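PDB 6N6Q: cytochrome P450 (CYP102L1) from Mycobacterium phage Adler, which is a viral haem protein of the cytochrome P450 family that probably catalyses the oxidation of organic substrates with molecular oxygen. Local coordinates for residues Asp309-Gly314 / Ala326-Leu331; Leu333-Ala338 / Glu428-Leu433; Gln75-Asn80 / Thr356-Gly361; Glu69-Pro74 / Asp369-Asn374. One frame throughout, in Å; residues are numbered along the deposited sequence.

Interaction 1. Residues Asp309-Gly314 / Ala326-Leu331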
# COMPACT_ATOMS: atom_id res chain seq x y z
N ASP A 309 -19.75 17.97 -0.80
CA ASP A 309 -21.02 18.55 -0.38
C ASP A 309 -22.02 18.55 -1.53
O ASP A 309 -23.21 18.31 -1.31
CB ASP A 309 -20.80 19.98 0.14
CG ASP A 309 -20.18 20.00 1.52
OD1 ASP A 309 -19.91 18.92 2.08
OD2 ASP A 309 -19.97 21.11 2.06
N ALA A 310 -21.55 18.81 -2.75
CA ALA A 310 -22.45 18.83 -3.90
C ALA A 310 -22.95 17.43 -4.25
O ALA A 310 -24.05 17.28 -4.78
CB ALA A 310 -21.76 19.46 -5.10
N MET A 311 -22.15 16.40 -3.97
CA MET A 311 -22.57 15.04 -4.28
C MET A 311 -23.60 14.53 -3.29
O MET A 311 -24.60 13.92 -3.69
CB MET A 311 -21.35 14.11 -4.31
CG MET A 311 -21.67 12.68 -4.71
SD MET A 311 -22.16 12.51 -6.44
CE MET A 311 -20.66 13.03 -7.27
N TRP A 312 -23.39 14.77 -1.99
CA TRP A 312 -24.31 14.34 -0.94
C TRP A 312 -24.68 15.56 -0.10
O TRP A 312 -24.00 15.87 0.89
CB TRP A 312 -23.70 13.24 -0.08
CG TRP A 312 -23.24 12.04 -0.86
CD1 TRP A 312 -24.00 10.98 -1.26
CD2 TRP A 312 -21.92 11.80 -1.35
NE1 TRP A 312 -23.23 10.08 -1.96
CE2 TRP A 312 -21.94 10.56 -2.02
CE3 TRP A 312 -20.71 12.50 -1.27
CZ2 TRP A 312 -20.81 10.01 -2.62
CZ3 TRP A 312 -19.58 11.95 -1.87
CH2 TRP A 312 -19.64 10.72 -2.53
N PRO A 313 -25.75 16.27 -0.46
CA PRO A 313 -26.16 17.44 0.33
C PRO A 313 -26.60 17.04 1.73
O PRO A 313 -26.91 15.89 2.02
CB PRO A 313 -27.33 18.02 -0.48
CG PRO A 313 -27.12 17.51 -1.87
CD PRO A 313 -26.52 16.15 -1.71
N GLY A 314 -26.61 18.04 2.62
CA GLY A 314 -26.92 17.81 4.01
C GLY A 314 -25.74 17.23 4.77
O GLY A 314 -24.74 16.80 4.20
N ALA A 326 -16.22 7.33 -8.37
CA ALA A 326 -15.35 7.76 -9.46
C ALA A 326 -15.72 9.14 -10.01
O ALA A 326 -14.91 9.73 -10.73
CB ALA A 326 -15.38 6.73 -10.59
N LYS A 327 -16.90 9.66 -9.68
CA LYS A 327 -17.30 10.98 -10.15
C LYS A 327 -16.67 12.10 -9.34
O LYS A 327 -16.79 13.27 -9.74
CB LYS A 327 -18.83 11.10 -10.13
CG LYS A 327 -19.53 10.19 -11.13
CD LYS A 327 -21.02 10.52 -11.27
CE LYS A 327 -21.79 10.20 -10.00
NZ LYS A 327 -23.27 10.26 -10.20
N LEU A 328 -16.02 11.80 -8.22
CA LEU A 328 -15.33 12.80 -7.42
C LEU A 328 -13.96 13.04 -8.05
O LEU A 328 -12.96 12.44 -7.66
CB LEU A 328 -15.21 12.35 -5.97
CG LEU A 328 -16.53 12.09 -5.24
CD1 LEU A 328 -16.27 11.52 -3.85
CD2 LEU A 328 -17.36 13.36 -5.16
N ARG A 329 -13.92 13.93 -9.04
CA ARG A 329 -12.69 14.17 -9.79
C ARG A 329 -11.61 14.80 -8.92
O ARG A 329 -10.46 14.34 -8.91
CB ARG A 329 -12.97 15.05 -11.01
CG ARG A 329 -11.73 15.75 -11.54
CD ARG A 329 -12.07 16.84 -12.54
NE ARG A 329 -10.96 17.77 -12.73
CZ ARG A 329 -9.98 17.60 -13.62
NH1 ARG A 329 -9.97 16.53 -14.40
NH2 ARG A 329 -9.01 18.50 -13.72
N TYR A 330 -11.95 15.87 -8.19
CA TYR A 330 -10.93 16.60 -7.46
C TYR A 330 -10.38 15.78 -6.30
O TYR A 330 -9.18 15.83 -6.02
CB TYR A 330 -11.49 17.93 -6.95
CG TYR A 330 -10.42 18.80 -6.32
CD1 TYR A 330 -9.52 19.50 -7.11
CD2 TYR A 330 -10.32 18.91 -4.94
CE1 TYR A 330 -8.54 20.30 -6.54
CE2 TYR A 330 -9.34 19.70 -4.36
CZ TYR A 330 -8.46 20.39 -5.16
OH TYR A 330 -7.49 21.18 -4.60
N LEU A 331 -11.24 15.02 -5.61
CA LEU A 331 -10.75 14.17 -4.53
C LEU A 331 -9.81 13.09 -5.06
O LEU A 331 -8.86 12.70 -4.37
CB LEU A 331 -11.92 13.54 -3.78
CG LEU A 331 -11.58 12.89 -2.44
CD1 LEU A 331 -10.80 13.85 -1.57
CD2 LEU A 331 -12.84 12.43 -1.73

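Interaction 2. Residues Leu333-Ala338 / Glu428-Leu433. With HEM (protoporphyrin IX containing Fe), chain E.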
# COMPACT_ATOMS: atom_id res chain seq x y z
N LEU A 333 -7.83 13.65 -7.57
CA LEU A 333 -6.59 14.39 -7.81
C LEU A 333 -5.84 14.65 -6.52
O LEU A 333 -4.61 14.80 -6.54
CB LEU A 333 -6.89 15.71 -8.52
CG LEU A 333 -7.42 15.61 -9.95
CD1 LEU A 333 -7.54 17.00 -10.58
CD2 LEU A 333 -6.53 14.72 -10.79
N VAL A 334 -6.54 14.70 -5.39
CA VAL A 334 -5.86 14.87 -4.10
C VAL A 334 -5.07 13.62 -3.75
O VAL A 334 -3.91 13.69 -3.33
CB VAL A 334 -6.88 15.22 -3.00
CG1 VAL A 334 -6.19 15.31 -1.65
CG2 VAL A 334 -7.58 16.53 -3.32
N ILE A 335 -5.68 12.44 -3.93
CA ILE A 335 -5.00 11.19 -3.61
C ILE A 335 -3.84 10.97 -4.57
O ILE A 335 -2.78 10.46 -4.18
CB ILE A 335 -5.99 10.02 -3.65
CG1 ILE A 335 -7.20 10.32 -2.77
CG2 ILE A 335 -5.31 8.74 -3.19
CD1 ILE A 335 -8.21 9.20 -2.72
N ASP A 336 -4.01 11.34 -5.84
CA ASP A 336 -2.94 11.18 -6.82
C ASP A 336 -1.73 12.02 -6.44
O ASP A 336 -0.59 11.54 -6.47
CB ASP A 336 -3.43 11.54 -8.21
CG ASP A 336 -4.41 10.52 -8.77
OD1 ASP A 336 -4.64 9.49 -8.09
OD2 ASP A 336 -4.94 10.74 -9.88
N GLU A 337 -1.96 13.28 -6.07
CA GLU A 337 -0.85 14.15 -5.67
C GLU A 337 -0.21 13.66 -4.38
O GLU A 337 1.01 13.82 -4.20
CB GLU A 337 -1.34 15.59 -5.52
CG GLU A 337 -0.26 16.60 -5.15
CD GLU A 337 0.71 16.89 -6.29
OE1 GLU A 337 0.54 16.33 -7.39
OE2 GLU A 337 1.64 17.69 -6.08
N ALA A 338 -0.99 13.07 -3.47
CA ALA A 338 -0.41 12.49 -2.27
C ALA A 338 0.47 11.29 -2.61
O ALA A 338 1.56 11.14 -2.06
CB ALA A 338 -1.52 12.08 -1.29
N GLU A 428 -11.43 2.51 -2.00
CA GLU A 428 -11.54 2.69 -0.55
C GLU A 428 -10.94 4.01 -0.09
O GLU A 428 -11.39 4.58 0.91
CB GLU A 428 -10.88 1.52 0.18
CG GLU A 428 -9.38 1.40 -0.05
CD GLU A 428 -8.70 0.52 0.97
OE1 GLU A 428 -9.03 0.62 2.17
OE2 GLU A 428 -7.83 -0.28 0.58
N MET A 429 -9.92 4.51 -0.79
CA MET A 429 -9.29 5.76 -0.38
C MET A 429 -10.21 6.95 -0.60
O MET A 429 -10.19 7.91 0.18
CB MET A 429 -7.97 5.96 -1.12
CG MET A 429 -6.84 5.04 -0.65
SD MET A 429 -5.25 5.43 -1.40
CE MET A 429 -5.59 5.11 -3.13
N VAL A 430 -11.03 6.91 -1.65
CA VAL A 430 -11.94 8.03 -1.93
C VAL A 430 -13.12 8.02 -0.96
O VAL A 430 -13.48 9.06 -0.40
CB VAL A 430 -12.41 7.99 -3.39
CG1 VAL A 430 -13.43 9.08 -3.65
CG2 VAL A 430 -11.23 8.14 -4.33
N ILE A 431 -13.73 6.85 -0.74
CA ILE A 431 -14.86 6.77 0.18
C ILE A 431 -14.44 7.19 1.58
O ILE A 431 -15.19 7.87 2.29
CB ILE A 431 -15.45 5.34 0.18
CG1 ILE A 431 -15.80 4.90 -1.23
CG2 ILE A 431 -16.69 5.29 1.07
CD1 ILE A 431 -16.55 3.58 -1.29
N ALA A 432 -13.23 6.79 2.00
CA ALA A 432 -12.75 7.15 3.33
C ALA A 432 -12.56 8.66 3.45
O ALA A 432 -12.98 9.27 4.44
CB ALA A 432 -11.45 6.41 3.63
N LEU A 433 -11.92 9.27 2.45
CA LEU A 433 -11.68 10.71 2.51
C LEU A 433 -12.97 11.50 2.33
O LEU A 433 -13.17 12.53 2.98
CB LEU A 433 -10.66 11.11 1.45
CG LEU A 433 -9.20 10.81 1.78
CD1 LEU A 433 -8.33 11.00 0.56
CD2 LEU A 433 -8.73 11.70 2.92
CHA HEM E . 1.74 -5.01 -5.68
CHB HEM E . 1.49 -0.38 -4.22
CHC HEM E . -2.86 -1.26 -2.21
CHD HEM E . -2.22 -6.01 -3.03
C1A HEM E . 2.06 -3.68 -5.50
C2A HEM E . 3.22 -2.98 -6.01
C3A HEM E . 3.14 -1.71 -5.60
C4A HEM E . 1.93 -1.55 -4.82
CMA HEM E . 4.18 -0.60 -5.92
CAA HEM E . 4.35 -3.58 -6.86
CBA HEM E . 5.40 -4.18 -5.93
CGA HEM E . 6.61 -4.62 -6.70
O1A HEM E . 6.69 -4.34 -7.92
O2A HEM E . 7.51 -5.25 -6.08
C1B HEM E . 0.27 -0.20 -3.60
C2B HEM E . -0.29 1.06 -3.17
C3B HEM E . -1.50 0.83 -2.62
C4B HEM E . -1.73 -0.61 -2.68
CMB HEM E . 0.44 2.41 -3.36
CAB HEM E . -2.52 1.81 -1.99
CBB HEM E . -2.34 3.14 -1.88
C1C HEM E . -3.09 -2.62 -2.28
C2C HEM E . -4.30 -3.31 -1.86
C3C HEM E . -4.14 -4.62 -2.08
C4C HEM E . -2.81 -4.82 -2.65
CMC HEM E . -5.56 -2.66 -1.26
CAC HEM E . -5.23 -5.67 -1.75
CBC HEM E . -5.08 -6.97 -2.00
C1D HEM E . -1.10 -6.16 -3.83
C2D HEM E . -0.57 -7.41 -4.33
C3D HEM E . 0.52 -7.14 -5.06
C4D HEM E . 0.73 -5.70 -5.05
CMD HEM E . -1.15 -8.82 -4.07
CAD HEM E . 1.41 -8.17 -5.79
CBD HEM E . 0.82 -8.50 -7.16
CGD HEM E . 1.73 -9.43 -7.91
O1D HEM E . 1.22 -10.24 -8.73
O2D HEM E . 2.97 -9.37 -7.70
NA HEM E . 1.30 -2.77 -4.78
NB HEM E . -0.64 -1.20 -3.28
NC HEM E . -2.21 -3.58 -2.75
ND HEM E . -0.28 -5.14 -4.29
FE HEM E . -0.40 -3.19 -3.65

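Interaction 3. Residues Gln75-Asn80 / Thr356-Gly361. With HEM (protoporphyrin IX containing Fe), chain E.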
# COMPACT_ATOMS: atom_id res chain seq x y z
N GLN A 75 9.38 -6.44 -22.05
CA GLN A 75 10.07 -7.44 -22.85
C GLN A 75 11.48 -7.73 -22.34
O GLN A 75 11.94 -8.87 -22.42
CB GLN A 75 10.14 -7.01 -24.32
CG GLN A 75 8.81 -7.07 -25.06
CD GLN A 75 7.91 -5.89 -24.73
OE1 GLN A 75 8.34 -4.91 -24.13
NE2 GLN A 75 6.64 -5.99 -25.12
N LEU A 76 12.16 -6.72 -21.80
CA LEU A 76 13.54 -6.88 -21.35
C LEU A 76 13.68 -7.06 -19.85
O LEU A 76 14.57 -7.79 -19.41
CB LEU A 76 14.38 -5.67 -21.78
CG LEU A 76 14.53 -5.43 -23.29
CD1 LEU A 76 15.48 -4.28 -23.56
CD2 LEU A 76 14.99 -6.70 -23.99
N TRP A 77 12.82 -6.43 -19.05
CA TRP A 77 12.93 -6.50 -17.60
C TRP A 77 11.65 -7.08 -17.00
O TRP A 77 10.61 -7.16 -17.66
CB TRP A 77 13.19 -5.11 -17.00
CG TRP A 77 14.50 -4.51 -17.43
CD1 TRP A 77 14.78 -3.94 -18.64
CD2 TRP A 77 15.70 -4.42 -16.66
NE1 TRP A 77 16.08 -3.51 -18.67
CE2 TRP A 77 16.66 -3.78 -17.46
CE3 TRP A 77 16.05 -4.80 -15.36
CZ2 TRP A 77 17.96 -3.53 -17.01
CZ3 TRP A 77 17.33 -4.56 -14.91
CH2 TRP A 77 18.27 -3.92 -15.74
N GLU A 78 11.76 -7.50 -15.74
CA GLU A 78 10.64 -8.10 -15.03
C GLU A 78 10.84 -7.85 -13.54
O GLU A 78 11.85 -7.29 -13.11
CB GLU A 78 10.52 -9.59 -15.34
CG GLU A 78 11.73 -10.40 -14.89
CD GLU A 78 11.59 -11.87 -15.24
OE1 GLU A 78 10.72 -12.21 -16.07
OE2 GLU A 78 12.36 -12.68 -14.69
N LYS A 79 9.85 -8.27 -12.74
CA LYS A 79 9.90 -8.02 -11.31
C LYS A 79 11.02 -8.80 -10.65
O LYS A 79 11.24 -9.99 -10.93
CB LYS A 79 8.56 -8.40 -10.66
CG LYS A 79 8.69 -8.73 -9.17
CD LYS A 79 7.44 -8.38 -8.38
CE LYS A 79 7.69 -8.56 -6.89
NZ LYS A 79 6.60 -7.97 -6.06
N ASN A 80 11.75 -8.13 -9.76
CA ASN A 80 12.75 -8.76 -8.91
C ASN A 80 12.24 -8.78 -7.48
O ASN A 80 11.86 -7.74 -6.93
CB ASN A 80 14.08 -8.01 -8.99
CG ASN A 80 15.12 -8.59 -8.04
OD1 ASN A 80 15.39 -8.03 -6.98
ND2 ASN A 80 15.71 -9.71 -8.43
N THR A 356 21.12 -6.95 -21.38
CA THR A 356 20.67 -5.75 -22.06
C THR A 356 21.48 -4.56 -21.58
O THR A 356 22.37 -4.67 -20.74
CB THR A 356 19.17 -5.50 -21.84
OG1 THR A 356 18.90 -5.42 -20.43
CG2 THR A 356 18.33 -6.60 -22.47
N THR A 357 21.15 -3.39 -22.14
CA THR A 357 21.71 -2.11 -21.74
C THR A 357 20.59 -1.09 -21.72
O THR A 357 19.69 -1.13 -22.57
CB THR A 357 22.82 -1.64 -22.70
OG1 THR A 357 22.25 -1.33 -23.98
CG2 THR A 357 23.90 -2.70 -22.87
N ILE A 358 20.64 -0.17 -20.76
CA ILE A 358 19.68 0.93 -20.72
C ILE A 358 20.38 2.20 -21.18
O ILE A 358 21.57 2.18 -21.52
CB ILE A 358 19.06 1.10 -19.32
CG1 ILE A 358 20.15 1.17 -18.26
CG2 ILE A 358 18.08 -0.03 -19.03
CD1 ILE A 358 19.63 1.43 -16.86
N GLY A 359 19.66 3.32 -21.19
CA GLY A 359 20.24 4.58 -21.59
C GLY A 359 20.58 4.65 -23.07
O GLY A 359 19.69 4.57 -23.92
N GLU A 360 21.86 4.80 -23.38
CA GLU A 360 22.34 4.98 -24.74
C GLU A 360 23.45 3.99 -25.07
O GLU A 360 24.42 4.31 -25.76
CB GLU A 360 22.83 6.42 -24.95
CG GLU A 360 23.98 6.84 -24.04
CD GLU A 360 23.52 7.33 -22.67
OE1 GLU A 360 24.01 8.39 -22.23
OE2 GLU A 360 22.66 6.67 -22.05
N GLY A 361 23.31 2.75 -24.59
CA GLY A 361 24.35 1.77 -24.70
C GLY A 361 25.27 1.68 -23.50
O GLY A 361 25.94 0.66 -23.32
CHA HEM E . 1.74 -5.01 -5.68
CHB HEM E . 1.49 -0.38 -4.22
CHC HEM E . -2.86 -1.26 -2.21
CHD HEM E . -2.22 -6.01 -3.03
C1A HEM E . 2.06 -3.68 -5.50
C2A HEM E . 3.22 -2.98 -6.01
C3A HEM E . 3.14 -1.71 -5.60
C4A HEM E . 1.93 -1.55 -4.82
CMA HEM E . 4.18 -0.60 -5.92
CAA HEM E . 4.35 -3.58 -6.86
CBA HEM E . 5.40 -4.18 -5.93
CGA HEM E . 6.61 -4.62 -6.70
O1A HEM E . 6.69 -4.34 -7.92
O2A HEM E . 7.51 -5.25 -6.08
C1B HEM E . 0.27 -0.20 -3.60
C2B HEM E . -0.29 1.06 -3.17
C3B HEM E . -1.50 0.83 -2.62
C4B HEM E . -1.73 -0.61 -2.68
CMB HEM E . 0.44 2.41 -3.36
CAB HEM E . -2.52 1.81 -1.99
CBB HEM E . -2.34 3.14 -1.88
C1C HEM E . -3.09 -2.62 -2.28
C2C HEM E . -4.30 -3.31 -1.86
C3C HEM E . -4.14 -4.62 -2.08
C4C HEM E . -2.81 -4.82 -2.65
CMC HEM E . -5.56 -2.66 -1.26
CAC HEM E . -5.23 -5.67 -1.75
CBC HEM E . -5.08 -6.97 -2.00
C1D HEM E . -1.10 -6.16 -3.83
C2D HEM E . -0.57 -7.41 -4.33
C3D HEM E . 0.52 -7.14 -5.06
C4D HEM E . 0.73 -5.70 -5.05
CMD HEM E . -1.15 -8.82 -4.07
CAD HEM E . 1.41 -8.17 -5.79
CBD HEM E . 0.82 -8.50 -7.16
CGD HEM E . 1.73 -9.43 -7.91
O1D HEM E . 1.22 -10.24 -8.73
O2D HEM E . 2.97 -9.37 -7.70
NA HEM E . 1.30 -2.77 -4.78
NB HEM E . -0.64 -1.20 -3.28
NC HEM E . -2.21 -3.58 -2.75
ND HEM E . -0.28 -5.14 -4.29
FE HEM E . -0.40 -3.19 -3.65

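Interaction 4. Residues Glu69-Pro74 / Asp369-Asn374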
# COMPACT_ATOMS: atom_id res chain seq x y z
N GLU A 69 11.88 4.35 -17.45
CA GLU A 69 10.94 3.79 -18.42
C GLU A 69 11.58 2.69 -19.27
O GLU A 69 10.86 1.82 -19.77
CB GLU A 69 10.37 4.89 -19.32
CG GLU A 69 11.39 5.78 -19.99
CD GLU A 69 10.76 7.01 -20.62
OE1 GLU A 69 9.52 7.16 -20.52
OE2 GLU A 69 11.50 7.83 -21.21
N GLU A 70 12.90 2.71 -19.43
CA GLU A 70 13.58 1.56 -20.03
C GLU A 70 13.56 0.37 -19.08
O GLU A 70 13.39 -0.78 -19.52
CB GLU A 70 15.02 1.92 -20.39
CG GLU A 70 15.15 2.79 -21.64
CD GLU A 70 16.59 3.22 -21.89
OE1 GLU A 70 17.10 4.06 -21.12
OE2 GLU A 70 17.20 2.71 -22.84
N ILE A 71 13.72 0.62 -17.78
CA ILE A 71 13.66 -0.45 -16.79
C ILE A 71 12.25 -1.04 -16.72
O ILE A 71 12.09 -2.24 -16.49
CB ILE A 71 14.12 0.07 -15.41
CG1 ILE A 71 15.57 0.56 -15.49
CG2 ILE A 71 14.00 -1.00 -14.35
CD1 ILE A 71 16.58 -0.55 -15.70
N ASN A 72 11.23 -0.22 -16.94
CA ASN A 72 9.85 -0.68 -16.92
C ASN A 72 9.41 -1.35 -18.22
O ASN A 72 8.21 -1.53 -18.43
CB ASN A 72 8.91 0.48 -16.59
CG ASN A 72 9.11 1.02 -15.19
OD1 ASN A 72 9.67 0.35 -14.33
ND2 ASN A 72 8.63 2.24 -14.95
N ASN A 73 10.35 -1.71 -19.09
CA ASN A 73 9.99 -2.37 -20.34
C ASN A 73 9.68 -3.84 -20.08
O ASN A 73 10.55 -4.56 -19.57
CB ASN A 73 11.11 -2.24 -21.36
CG ASN A 73 10.80 -2.95 -22.66
OD1 ASN A 73 11.16 -4.12 -22.84
ND2 ASN A 73 10.12 -2.27 -23.57
N PRO A 74 8.49 -4.32 -20.42
CA PRO A 74 8.13 -5.71 -20.07
C PRO A 74 8.86 -6.77 -20.87
O PRO A 74 8.96 -7.91 -20.40
CB PRO A 74 6.62 -5.75 -20.33
CG PRO A 74 6.40 -4.72 -21.39
CD PRO A 74 7.39 -3.62 -21.11
N ASP A 369 20.49 -9.55 -13.25
CA ASP A 369 20.95 -8.39 -12.50
C ASP A 369 19.75 -7.53 -12.12
O ASP A 369 18.83 -7.35 -12.92
CB ASP A 369 21.96 -7.57 -13.30
CG ASP A 369 23.29 -8.27 -13.46
OD1 ASP A 369 23.61 -9.14 -12.62
OD2 ASP A 369 24.03 -7.95 -14.41
N TRP A 370 19.76 -7.00 -10.90
CA TRP A 370 18.61 -6.30 -10.38
C TRP A 370 18.96 -4.86 -10.00
O TRP A 370 20.08 -4.57 -9.57
CB TRP A 370 18.01 -7.03 -9.17
CG TRP A 370 19.00 -7.46 -8.13
CD1 TRP A 370 19.83 -8.54 -8.19
CD2 TRP A 370 19.25 -6.83 -6.87
NE1 TRP A 370 20.59 -8.62 -7.05
CE2 TRP A 370 20.26 -7.58 -6.22
CE3 TRP A 370 18.73 -5.71 -6.23
CZ2 TRP A 370 20.75 -7.24 -4.97
CZ3 TRP A 370 19.22 -5.37 -4.98
CH2 TRP A 370 20.22 -6.13 -4.36
N VAL A 371 17.98 -3.97 -10.18
CA VAL A 371 18.10 -2.56 -9.84
C VAL A 371 16.87 -2.16 -9.03
O VAL A 371 15.89 -2.90 -8.92
CB VAL A 371 18.24 -1.66 -11.08
CG1 VAL A 371 19.47 -2.05 -11.89
CG2 VAL A 371 16.98 -1.74 -11.93
N PHE A 372 16.93 -0.95 -8.47
CA PHE A 372 15.84 -0.39 -7.68
C PHE A 372 15.35 0.88 -8.36
O PHE A 372 16.14 1.79 -8.62
CB PHE A 372 16.30 -0.08 -6.25
CG PHE A 372 15.25 0.58 -5.40
CD1 PHE A 372 14.18 -0.15 -4.90
CD2 PHE A 372 15.35 1.92 -5.08
CE1 PHE A 372 13.22 0.46 -4.11
CE2 PHE A 372 14.39 2.53 -4.28
CZ PHE A 372 13.32 1.80 -3.80
N VAL A 373 14.06 0.92 -8.66
CA VAL A 373 13.42 2.12 -9.20
C VAL A 373 12.97 2.96 -8.01
O VAL A 373 12.08 2.55 -7.26
CB VAL A 373 12.25 1.77 -10.12
CG1 VAL A 373 11.50 3.03 -10.52
CG2 VAL A 373 12.75 1.03 -11.36
N ASN A 374 13.58 4.13 -7.84
CA ASN A 374 13.25 5.03 -6.74
C ASN A 374 12.08 5.91 -7.17
O ASN A 374 12.27 6.94 -7.83
CB ASN A 374 14.46 5.87 -6.35
CG ASN A 374 14.26 6.64 -5.05
OD1 ASN A 374 13.13 6.94 -4.66
ND2 ASN A 374 15.36 6.96 -4.38

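Interaction 1. Residues Asp309-Gly314 / Ala326-Leu331
Lys327 meets Met311 through the aliphatic part of its chain: the methionine methyl CE lies 3.9 Å from Lys327 CB. The two side chains cross at about a right angle, and Lys327 CE also comes within 4.1 Å of Met311 CE. One residue on, Leu328 sends its two branches to different partners. Leu328 CD2 packs 3.9 Å from Met311 CE, whereas Leu328 CD1 reaches the edge of the Trp312 indole, 3.7 Å from CH2 and close to the ring plane. Met311 lays its CG over the centre of one face of that indole, with CG anti to the backbone N (chi1 -176°), and bends at the next two torsions bring the methyl CE against Lys327 and Leu328. This is the joint between two P450 helices, 298-311 and 329-341, corresponding to J and K of the family: Trp312 is where the first breaks off, and Leu328, the centre of an inverse gamma turn, takes the N-cap position of the second. Beyond it, the backbone N atoms of Tyr330 and Leu331 are hydrogen-bonded to the carboxylate of Glu307 on helix 298-311, while the Leu331 side chain turns to Val430 and Ala434 of helix 422-439.

Interaction 2. Residues Leu333-Ala338 / Glu428-Leu433
Ile335 packs against Met429, Val430 and Leu433 with both of its branches. From CB, which points toward the opposing helix, the chain divides. The short branch, Ile335 CG2, goes to the end of Met429, lying 3.6 Å from its methyl CE and 3.8 Å from SD. The longer branch starts at Ile335 CG1, which touches Leu433 CD1 at 3.6 Å; these two side chains slide past each other in opposite directions. At the tip, Ile335 CD1 touches three residues of the other helix: Met429 CB and Val430 CG2, each at 3.6 Å, and again Leu433 CD1. The extended second torsion (chi2 -179°) carries this methyl as far as the surface of the other helix. The N-to-C directions of the segments 333-338 and 428-433 differ by 116°, and their axes are 10.6 Å apart at closest approach. In P450 terms they belong to the K helix, whose Glu337 and Arg340 form the ExxR pair with Arg395 as a further partner of the glutamate, and to the L helix beside the haem. Met429 joins the two settings, since Met429 SD also lies 3.7 Å from the haem vinyl carbon CBB. With no hydrogen bond across the interface, the helices are matched here by shape and by dispersion contacts alone, and the same apolar surface continues onto the porphyrin edge.

Interaction 3. Residues Gln75-Asn80 / Thr356-Gly361
Strand 77-79, at one edge of the five-stranded β sheet of this P450, is flanked by a small β hairpin made of strands 356-357 and 364-365, and Leu76, Trp77, Thr356 and Ile358 form the join. Thr356 divides its side chain between two partners. The methyl Thr356 CG2 rests against the branched end of Leu76, 3.7 Å from CD2 and only slightly farther from CD1. The hydroxyl Thr356 OG1 is turned to the indole of Trp77, but at 3.8 Å from NE1 the approach is too long for a hydrogen bond and amounts to simple contact. This division follows from the first torsion of Thr356 (chi1 56°), which sets OG1 between the backbone N and the carbonyl carbon and leaves CG2 beside the N. Ile358 completes the arrangement: Ile358 CG2 comes 4.0 Å from Trp77 CZ2, obliquely to the ring, and the two side chains cross at about a right angle. The indole also meets Phe365 of the hairpin edge-to-face, and it reaches Ala352 and Val371 on the sheet. Farther along the strand, Lys79 extends to the haem. Lys79 NZ makes a 2.9 Å hydrogen bond to the haem propionate oxygen O2A and a second one to Phe97 O, so the ammonium is shared between cofactor and backbone. Trp106 and Arg417 also hydrogen-bond to the haem. A cofactor rim held by basic and indole N-H donors in this way is typical of the P450 haem-propionate site.

Interaction 4. Residues Glu69-Pro74 / Asp369-Asn374
Asn72 OD1 accepts a hydrogen bond from the hydroxyl of Tyr348 while lying 4.3 Å from the methyl CG2 of Val373, so the polar group is satisfied at the border of an apolar patch. Asn72 is the first residue past the end of helix 65-71, and the residue before it does most of the packing. Ile71 places CG2 between two valines of strand 370-374, 3.8 Å from Val373 CG2 and 3.9 Å from Val371 CG2. It can do so because that branch lies anti to the backbone N, with CG1 on the N side (chi1 -61°). The end of the other branch, Ile71 CD1, then bends round to Val371 CG2 as well, at 4.0 Å, so one valine methyl receives both ends of the isoleucine. Val371 and Val373 are two residues apart on an extended strand and point toward the helix, whereas Phe372 points away from it. The strand lies inside the mixed β sheet, between strands 58-62 and 347-352, and helix 65-71, the B helix of the P450 fold, sits on the sheet at this point. Polar bonds border the patch: Ile71 O is hydrogen-bonded to Arg350 NH1, and Glu70 OE1 probably accepts one from Gly359 N. Apolar contacts of Ile71 with the two valines carry most of the join, and no hydrogen bond crosses it. The join itself is therefore nondirectional, while the polar groups at the helix end are satisfied by Tyr348, Arg350 and Gly359.

In the fold
From the N terminus, helix 65-71 and strand 77-79 come in succession and open interactions 4 and 3. Their partners lie almost three hundred residues on, so both loops enclose most of the helical part of the protein. Inside them, interaction 1 closes a short loop between helices 298-311 and 329-341. The latter helix then opens interaction 2. Residues 356-361 close interaction 3, which is nested within interaction 4, closed by 369-374. Interaction 2 closes last, at 428-433, and therefore crosses both. Interactions 3 and 4 adjoin at the β sheet, 1 and 2 adjoin among the helices, and interactions 2 and 3 reach the haem from these two regions.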